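Local coordinates for protein caspase Nc subunit 1 (Drosophila melanogaster, PDB 2FP3) that acts as an initiator cysteine protease in the caspase cascade that executes apoptosis, including steroid-mediated cell death during insect metamorphosis, at residues M66-M70 against A82-S86; N76-I80 against L134-G138; W254-K258 against A282-K286. The protein carries 2 engineered substitutions. Residue numbers count along the deposited sequence, not the author numbering.

In the fold
From the N terminus, the chain first leaves strand 62-68, passes through a loop and enters helix 82-95; interaction 1 closes that excursion by laying the start of the helix against the end of the strand. Residues 76-80 belong to the same loop, and interaction 2 takes them to the C-terminal half of strand 130-139, so the two contacts cross along the chain. They also meet in space: strands 62-68 and 130-139 are parallel neighbours, and Asn-68 OD1 lies 2.8 Å from Arg-79 NH1. Interaction 3 follows in series, joining helices 251-266 and 272-284. Its residue Ile-256 packs against both Asp-85 and Met-135, linking the helical layer to the other two contacts.

Interaction 1 (M66-M70 against A82-S86); sequences MVNIM and AEKDS
Residues 66-68 form the last part of a beta strand, with 69-70 continuing as loop, while 82-86 is helical; strand and helix axes run nearly antiparallel (171°) and approach to 9.3 Å. Asn-68 lies level with Ser-86 and Met-70 with Ala-82. With chi1 t, Asn-68 extends its carboxamide toward the helix, where ND2 donates to Ser-86 OG at 2.6 Å and to Ala-82 O at 2.9 Å. The Ala-82 carbonyl also accepts from Asp-85 N at 2.7 Å and, weakly, from Ser-86 N at 3.3 Å, and Asn-68 OD1 is taken by Arg-79 NH1, so the amide is used at both ends. Asp-85 OD2 is hydrogen-bonded to Ser-253 OG. Met-66 brings CE to 3.3 Å from Ser-86 O, while Met-70 (chi1 p) sets CB 4.2 Å from Ala-82 CB. This is the opening half of the beta-alpha-beta unit 62-68, 82-95, 98-103 of the caspase domain: the strand pairs with strands 98-103 and 130-139, and helix 82-95 packs on the sheet beside helix 251-266, whose Ile-256 also reaches Met-135.

Interaction 2 (N76-I80 against L134-G138); sequences NRRRI and LMTHG
A histidine ring held between two arginines distinguishes this contact. His-137, chi1 m, has the guanidinium of Arg-77 lying flat on one face, with centres 4.3 Å apart, planes at 10° and Arg-77 NH2 3.8 Å from His-137 CG. The aliphatic part of Arg-79 occupies the opposite face: its CD makes a CH-pi contact 4.0 Å from the ring centroid, and Arg-79 CG lies 3.3 Å from His-137 CE1. In the ring plane, His-137 NE2 donates to Arg-77 O at 3.1 Å and 168°. A main-chain carbonyl thus fixes the tip of the ring, while Arg-77 NH1 forms a salt bridge with Glu-148.

Segment 76-80 is irregular, with Arg-79 (phi/psi -71/85) at the centre of an inverse gamma turn whose Ile-80 N to Arg-78 O bond, 2.8 Å, is weak. Residues 134-135 are strand, followed by a fully extended Thr-136. The CA atoms of Arg-77 and His-137 are 8.9 Å apart, those of Arg-79 and Thr-136 8.3 Å. By similarity His-137 is the active-site histidine of the caspase Cys-His dyad, carried at the C-terminal end of a central strand; Ala-184, an engineered residue, probably marks the position of the catalytic cysteine.

Arg-79 (chi1 m, chi2 t, chi3 p) runs on past the ring, bringing NH2 to 3.7 Å from Met-135 CB. Arg-79 NH1 comes within 3.2 Å of Met-135 O, but the angle is too poor for a hydrogen bond; it bonds to Asn-68 OD1, and Phe-183 provides a cation-pi partner. Thr-136 directs its CB away, and OG1 is engaged by Tyr-72 and Glu-148.

Interaction 3 (W254-K258 against A282-K286); sequences WYIQK and AVGNK
Two consecutive helices of the caspase domain, 251-266 and 272-284, pack here through the early turns of the first and the last turn of the second, together with the loop that follows it; the contact is mainly apolar. Segment 254-258 is regular helix, with Lys-258 N donating to Trp-254 O at 3.0 Å. The helical conformation at 282-284 gives way to an inverse gamma turn centred on Asn-285 (phi/psi -69/87) and a very extended Lys-286 (-169/-137), which brings the lysine back toward the first helix. Tyr-255 and Val-283 set the register, their CA atoms 5.9 Å apart.

Val-283, chi1 p, is the central apolar residue: its CG2 sits 3.6 Å from Trp-254 CD1 and 4.1 Å from Tyr-255 CA. Trp-254, chi1 t, points its CA-CB bond toward the second segment. There Lys-286 (chi1 p, chi2 t, then m, m) folds its ammonium toward the indole, with NZ 4.7 Å from the centroid of the five-membered ring and 29° off the ring normal, an off-centre cation-pi contact. The lysine is poorly ordered, so its fine geometry is uncertain. One turn along from Trp-254, Lys-258 (chi1 t, chi2 p) passes the other helix with its aliphatic stem, CG lying 3.9 Å from Val-283 N.

Tyr-255 continues the interface along helix 272-284 by packing on Leu-276 and Thr-279, and the Trp-254 ring meets that of His-246. Through Ile-256, helix 251-266 also packs on Asp-85 and Leu-89 of helix 82-95, so it lies between that helix and helix 272-284.

Interaction 1 (M66-M70 against A82-S86)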
loop_
_atom_site.group_PDB
_atom_site.type_symbol
_atom_site.label_atom_id
_atom_site.label_comp_id
_atom_site.label_asym_id
_atom_site.label_seq_id
_atom_site.Cartn_x
_atom_site.Cartn_y
_atom_site.Cartn_z
ATOM N N MET A 66 7.742 1.829 -1.187
ATOM C CA MET A 66 7.631 1.377 0.191
ATOM C C MET A 66 8.477 2.227 1.119
ATOM O O MET A 66 9.691 2.297 0.967
ATOM C CB MET A 66 8.068 -0.075 0.322
ATOM C CG MET A 66 7.448 -0.760 1.519
ATOM S SD MET A 66 8.526 -1.939 2.313
ATOM C CE MET A 66 8.659 -3.182 1.074
ATOM N N VAL A 67 7.833 2.876 2.081
ATOM C CA VAL A 67 8.545 3.714 3.035
ATOM C C VAL A 67 8.261 3.230 4.464
ATOM O O VAL A 67 7.163 3.407 4.985
ATOM C CB VAL A 67 8.121 5.184 2.880
ATOM C CG1 VAL A 67 8.745 6.030 3.976
ATOM C CG2 VAL A 67 8.528 5.694 1.504
ATOM N N ASN A 68 9.257 2.602 5.080
ATOM C CA ASN A 68 9.123 2.079 6.435
ATOM C C ASN A 68 9.967 2.910 7.411
ATOM O O ASN A 68 11.177 2.702 7.529
ATOM C CB ASN A 68 9.584 0.616 6.471
ATOM C CG ASN A 68 8.982 -0.165 7.628
ATOM O OD1 ASN A 68 8.401 0.410 8.549
ATOM N ND2 ASN A 68 9.126 -1.487 7.588
ATOM N N ILE A 69 9.327 3.856 8.093
ATOM C CA ILE A 69 10.007 4.719 9.063
ATOM C C ILE A 69 10.015 4.008 10.417
ATOM O O ILE A 69 8.959 3.631 10.928
ATOM C CB ILE A 69 9.266 6.064 9.217
ATOM C CG1 ILE A 69 9.121 6.734 7.849
ATOM C CG2 ILE A 69 10.012 6.970 10.181
ATOM C CD1 ILE A 69 8.350 8.032 7.885
ATOM N N MET A 70 11.188 3.828 11.010
ATOM C CA MET A 70 11.235 3.128 12.285
ATOM C C MET A 70 12.080 3.758 13.380
ATOM O O MET A 70 12.334 3.129 14.402
ATOM C CB MET A 70 11.674 1.685 12.056
ATOM C CG MET A 70 12.944 1.545 11.250
ATOM S SD MET A 70 13.212 -0.169 10.795
ATOM C CE MET A 70 13.838 -0.823 12.349
ATOM N N ALA A 82 9.485 -3.883 12.542
ATOM C CA ALA A 82 9.091 -3.227 11.303
ATOM C C ALA A 82 9.791 -3.816 10.084
ATOM O O ALA A 82 9.163 -4.018 9.040
ATOM C CB ALA A 82 9.374 -1.732 11.395
ATOM N N GLU A 83 11.088 -4.088 10.206
ATOM C CA GLU A 83 11.837 -4.648 9.088
ATOM C C GLU A 83 11.202 -5.947 8.611
ATOM O O GLU A 83 11.343 -6.327 7.449
ATOM C CB GLU A 83 13.303 -4.891 9.475
ATOM C CG GLU A 83 13.518 -5.834 10.646
ATOM C CD GLU A 83 12.981 -5.281 11.951
ATOM O OE1 GLU A 83 13.350 -4.145 12.319
ATOM O OE2 GLU A 83 12.189 -5.987 12.610
ATOM N N LYS A 84 10.491 -6.620 9.506
ATOM C CA LYS A 84 9.832 -7.869 9.149
ATOM C C LYS A 84 8.766 -7.581 8.094
ATOM O O LYS A 84 8.488 -8.413 7.227
ATOM C CB LYS A 84 9.185 -8.501 10.388
ATOM C CG LYS A 84 9.038 -10.021 10.331
ATOM C CD LYS A 84 8.104 -10.491 9.219
ATOM C CE LYS A 84 7.930 -12.004 9.260
ATOM N NZ LYS A 84 6.989 -12.508 8.226
ATOM N N ASP A 85 8.168 -6.395 8.173
ATOM C CA ASP A 85 7.143 -6.006 7.217
ATOM C C ASP A 85 7.778 -5.688 5.857
ATOM O O ASP A 85 7.284 -6.104 4.805
ATOM C CB ASP A 85 6.358 -4.794 7.739
ATOM C CG ASP A 85 5.629 -5.083 9.048
ATOM O OD1 ASP A 85 5.087 -6.196 9.196
ATOM O OD2 ASP A 85 5.586 -4.192 9.923
ATOM N N SER A 86 8.879 -4.951 5.884
ATOM C CA SER A 86 9.576 -4.596 4.663
ATOM C C SER A 86 9.895 -5.845 3.851
ATOM O O SER A 86 9.740 -5.850 2.630
ATOM C CB SER A 86 10.870 -3.865 4.999
ATOM O OG SER A 86 10.602 -2.716 5.771
#

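Interaction 2 (N76-I80 against L134-G138)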
loop_
_atom_site.group_PDB
_atom_site.type_symbol
_atom_site.label_atom_id
_atom_site.label_comp_id
_atom_site.label_asym_id
_atom_site.label_seq_id
_atom_site.Cartn_x
_atom_site.Cartn_y
_atom_site.Cartn_z
ATOM N N ASN A 76 12.643 5.186 21.908
ATOM C CA ASN A 76 11.486 4.805 22.703
ATOM C C ASN A 76 10.361 4.316 21.800
ATOM O O ASN A 76 9.828 3.223 21.992
ATOM C CB ASN A 76 11.002 5.998 23.533
ATOM C CG ASN A 76 9.759 5.679 24.342
ATOM O OD1 ASN A 76 8.697 5.391 23.787
ATOM N ND2 ASN A 76 9.885 5.729 25.662
ATOM N N ARG A 77 10.006 5.133 20.814
ATOM C CA ARG A 77 8.940 4.779 19.887
ATOM C C ARG A 77 9.470 3.899 18.760
ATOM O O ARG A 77 8.780 3.661 17.769
ATOM C CB ARG A 77 8.309 6.041 19.295
ATOM C CG ARG A 77 7.873 7.065 20.327
ATOM C CD ARG A 77 6.928 8.084 19.718
ATOM N NE ARG A 77 5.655 7.473 19.345
ATOM C CZ ARG A 77 4.630 8.137 18.819
ATOM N NH1 ARG A 77 4.726 9.442 18.602
ATOM N NH2 ARG A 77 3.507 7.497 18.517
ATOM N N ARG A 78 10.699 3.419 18.919
ATOM C CA ARG A 78 11.325 2.565 17.919
ATOM C C ARG A 78 10.436 1.376 17.567
ATOM O O ARG A 78 10.258 0.469 18.377
ATOM C CB ARG A 78 12.671 2.058 18.435
ATOM C CG ARG A 78 13.357 1.078 17.503
ATOM C CD ARG A 78 14.650 0.563 18.105
ATOM N NE ARG A 78 15.307 -0.409 17.237
ATOM C CZ ARG A 78 16.456 -1.009 17.529
ATOM N NH1 ARG A 78 17.077 -0.736 18.669
ATOM N NH2 ARG A 78 16.985 -1.881 16.682
ATOM N N ARG A 79 9.886 1.386 16.356
ATOM C CA ARG A 79 9.021 0.305 15.895
ATOM C C ARG A 79 9.815 -0.968 15.626
ATOM O O ARG A 79 10.224 -1.227 14.495
ATOM C CB ARG A 79 8.284 0.723 14.618
ATOM C CG ARG A 79 7.171 1.738 14.833
ATOM C CD ARG A 79 6.549 2.165 13.508
ATOM N NE ARG A 79 6.193 1.012 12.684
ATOM C CZ ARG A 79 6.638 0.818 11.447
ATOM N NH1 ARG A 79 7.450 1.702 10.887
ATOM N NH2 ARG A 79 6.289 -0.274 10.776
ATOM N N ILE A 80 10.031 -1.761 16.672
ATOM C CA ILE A 80 10.775 -3.006 16.541
ATOM C C ILE A 80 9.910 -4.065 15.865
ATOM O O ILE A 80 8.769 -4.296 16.265
ATOM C CB ILE A 80 11.248 -3.521 17.920
ATOM C CG1 ILE A 80 12.230 -2.515 18.531
ATOM C CG2 ILE A 80 11.899 -4.894 17.774
ATOM C CD1 ILE A 80 12.799 -2.935 19.869
ATOM N N LEU A 134 3.147 3.275 3.187
ATOM C CA LEU A 134 3.853 4.118 4.137
ATOM C C LEU A 134 3.596 3.565 5.524
ATOM O O LEU A 134 2.454 3.500 5.976
ATOM C CB LEU A 134 3.359 5.565 4.052
ATOM C CG LEU A 134 3.905 6.546 5.098
ATOM C CD1 LEU A 134 5.425 6.633 4.988
ATOM C CD2 LEU A 134 3.281 7.915 4.894
ATOM N N MET A 135 4.663 3.152 6.193
ATOM C CA MET A 135 4.541 2.603 7.534
ATOM C C MET A 135 5.246 3.495 8.538
ATOM O O MET A 135 6.471 3.591 8.544
ATOM C CB MET A 135 5.119 1.190 7.566
ATOM C CG MET A 135 4.351 0.251 6.672
ATOM S SD MET A 135 5.185 -1.286 6.359
ATOM C CE MET A 135 6.521 -0.719 5.269
ATOM N N THR A 136 4.454 4.156 9.376
ATOM C CA THR A 136 4.971 5.055 10.400
ATOM C C THR A 136 3.920 5.223 11.503
ATOM O O THR A 136 2.982 4.437 11.597
ATOM C CB THR A 136 5.280 6.432 9.798
ATOM O OG1 THR A 136 5.798 7.303 10.811
ATOM C CG2 THR A 136 4.017 7.033 9.219
ATOM N N HIS A 137 4.089 6.242 12.338
ATOM C CA HIS A 137 3.141 6.519 13.410
ATOM C C HIS A 137 2.170 7.597 12.932
ATOM O O HIS A 137 2.555 8.507 12.194
ATOM C CB HIS A 137 3.874 7.006 14.662
ATOM C CG HIS A 137 4.732 5.963 15.309
ATOM N ND1 HIS A 137 4.264 4.706 15.627
ATOM C CD2 HIS A 137 6.016 6.004 15.740
ATOM C CE1 HIS A 137 5.221 4.019 16.227
ATOM N NE2 HIS A 137 6.294 4.784 16.307
ATOM N N GLY A 138 0.913 7.491 13.354
ATOM C CA GLY A 138 -0.088 8.465 12.954
ATOM C C GLY A 138 -0.776 9.139 14.126
ATOM O O GLY A 138 -1.030 8.515 15.157
#

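Interaction 3 (W254-K258 against A282-K286)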
loop_
_atom_site.group_PDB
_atom_site.type_symbol
_atom_site.label_atom_id
_atom_site.label_comp_id
_atom_site.label_asym_id
_atom_site.label_seq_id
_atom_site.Cartn_x
_atom_site.Cartn_y
_atom_site.Cartn_z
ATOM N N TRP A 254 0.324 -6.517 11.853
ATOM C CA TRP A 254 -0.530 -7.693 11.746
ATOM C C TRP A 254 -1.386 -7.552 10.488
ATOM O O TRP A 254 -1.646 -8.525 9.779
ATOM C CB TRP A 254 -1.415 -7.810 12.987
ATOM C CG TRP A 254 -2.012 -9.163 13.152
ATOM C CD1 TRP A 254 -3.338 -9.473 13.201
ATOM C CD2 TRP A 254 -1.304 -10.403 13.282
ATOM N NE1 TRP A 254 -3.503 -10.830 13.353
ATOM C CE2 TRP A 254 -2.271 -11.425 13.407
ATOM C CE3 TRP A 254 0.054 -10.750 13.305
ATOM C CZ2 TRP A 254 -1.923 -12.774 13.551
ATOM C CZ3 TRP A 254 0.399 -12.093 13.448
ATOM C CH2 TRP A 254 -0.587 -13.086 13.571
ATOM N N TYR A 255 -1.823 -6.324 10.225
ATOM C CA TYR A 255 -2.610 -6.014 9.039
ATOM C C TYR A 255 -1.756 -6.351 7.815
ATOM O O TYR A 255 -2.188 -7.074 6.913
ATOM C CB TYR A 255 -2.949 -4.523 9.017
ATOM C CG TYR A 255 -3.585 -4.072 7.727
ATOM C CD1 TYR A 255 -4.957 -4.198 7.524
ATOM C CD2 TYR A 255 -2.815 -3.520 6.704
ATOM C CE1 TYR A 255 -5.552 -3.780 6.340
ATOM C CE2 TYR A 255 -3.402 -3.099 5.510
ATOM C CZ TYR A 255 -4.773 -3.228 5.339
ATOM O OH TYR A 255 -5.376 -2.768 4.188
ATOM N N ILE A 256 -0.537 -5.818 7.797
ATOM C CA ILE A 256 0.399 -6.053 6.705
ATOM C C ILE A 256 0.704 -7.529 6.490
ATOM O O ILE A 256 0.694 -8.013 5.353
ATOM C CB ILE A 256 1.727 -5.321 6.941
ATOM C CG1 ILE A 256 1.537 -3.829 6.712
ATOM C CG2 ILE A 256 2.794 -5.847 5.997
ATOM C CD1 ILE A 256 2.756 -3.023 7.051
ATOM N N GLN A 257 0.985 -8.245 7.572
ATOM C CA GLN A 257 1.296 -9.662 7.447
ATOM C C GLN A 257 0.124 -10.439 6.871
ATOM O O GLN A 257 0.290 -11.232 5.938
ATOM C CB GLN A 257 1.699 -10.244 8.805
ATOM C CG GLN A 257 2.985 -9.641 9.360
ATOM C CD GLN A 257 4.157 -9.774 8.400
ATOM O OE1 GLN A 257 4.863 -8.799 8.126
ATOM N NE2 GLN A 257 4.370 -10.982 7.886
ATOM N N LYS A 258 -1.064 -10.199 7.418
ATOM C CA LYS A 258 -2.263 -10.883 6.965
ATOM C C LYS A 258 -2.519 -10.532 5.503
ATOM O O LYS A 258 -2.972 -11.368 4.710
ATOM C CB LYS A 258 -3.457 -10.468 7.825
ATOM C CG LYS A 258 -4.578 -11.486 7.812
ATOM C CD LYS A 258 -4.102 -12.832 8.351
ATOM C CE LYS A 258 -5.158 -13.913 8.159
ATOM N NZ LYS A 258 -4.743 -15.242 8.687
ATOM N N ALA A 282 -9.935 -11.176 8.294
ATOM C CA ALA A 282 -8.901 -11.994 8.912
ATOM C C ALA A 282 -8.267 -11.307 10.109
ATOM O O ALA A 282 -8.315 -11.817 11.227
ATOM C CB ALA A 282 -7.839 -12.324 7.887
ATOM N N VAL A 283 -7.671 -10.145 9.868
ATOM C CA VAL A 283 -7.019 -9.386 10.925
ATOM C C VAL A 283 -8.000 -9.090 12.059
ATOM O O VAL A 283 -7.601 -8.917 13.210
ATOM C CB VAL A 283 -6.445 -8.054 10.371
ATOM C CG1 VAL A 283 -7.578 -7.162 9.886
ATOM C CG2 VAL A 283 -5.617 -7.348 11.432
ATOM N N GLY A 284 -9.287 -9.049 11.728
ATOM C CA GLY A 284 -10.302 -8.766 12.726
ATOM C C GLY A 284 -10.600 -9.942 13.633
ATOM O O GLY A 284 -10.600 -9.807 14.856
ATOM N N ASN A 285 -10.857 -11.101 13.037
ATOM C CA ASN A 285 -11.157 -12.300 13.806
ATOM C C ASN A 285 -9.910 -12.771 14.546
ATOM O O ASN A 285 -9.162 -13.610 14.044
ATOM C CB ASN A 285 -11.658 -13.410 12.878
ATOM C CG ASN A 285 -12.102 -14.652 13.635
ATOM O OD1 ASN A 285 -12.421 -15.678 13.033
ATOM N ND2 ASN A 285 -12.130 -14.560 14.960
ATOM N N LYS A 286 -9.686 -12.228 15.738
ATOM C CA LYS A 286 -8.525 -12.612 16.527
ATOM C C LYS A 286 -8.571 -12.091 17.963
ATOM O O LYS A 286 -9.612 -12.139 18.621
ATOM C CB LYS A 286 -7.244 -12.129 15.844
ATOM C CG LYS A 286 -7.113 -10.619 15.764
ATOM C CD LYS A 286 -5.752 -10.220 15.227
ATOM C CE LYS A 286 -4.621 -10.788 16.077
ATOM N NZ LYS A 286 -4.654 -10.300 17.481
#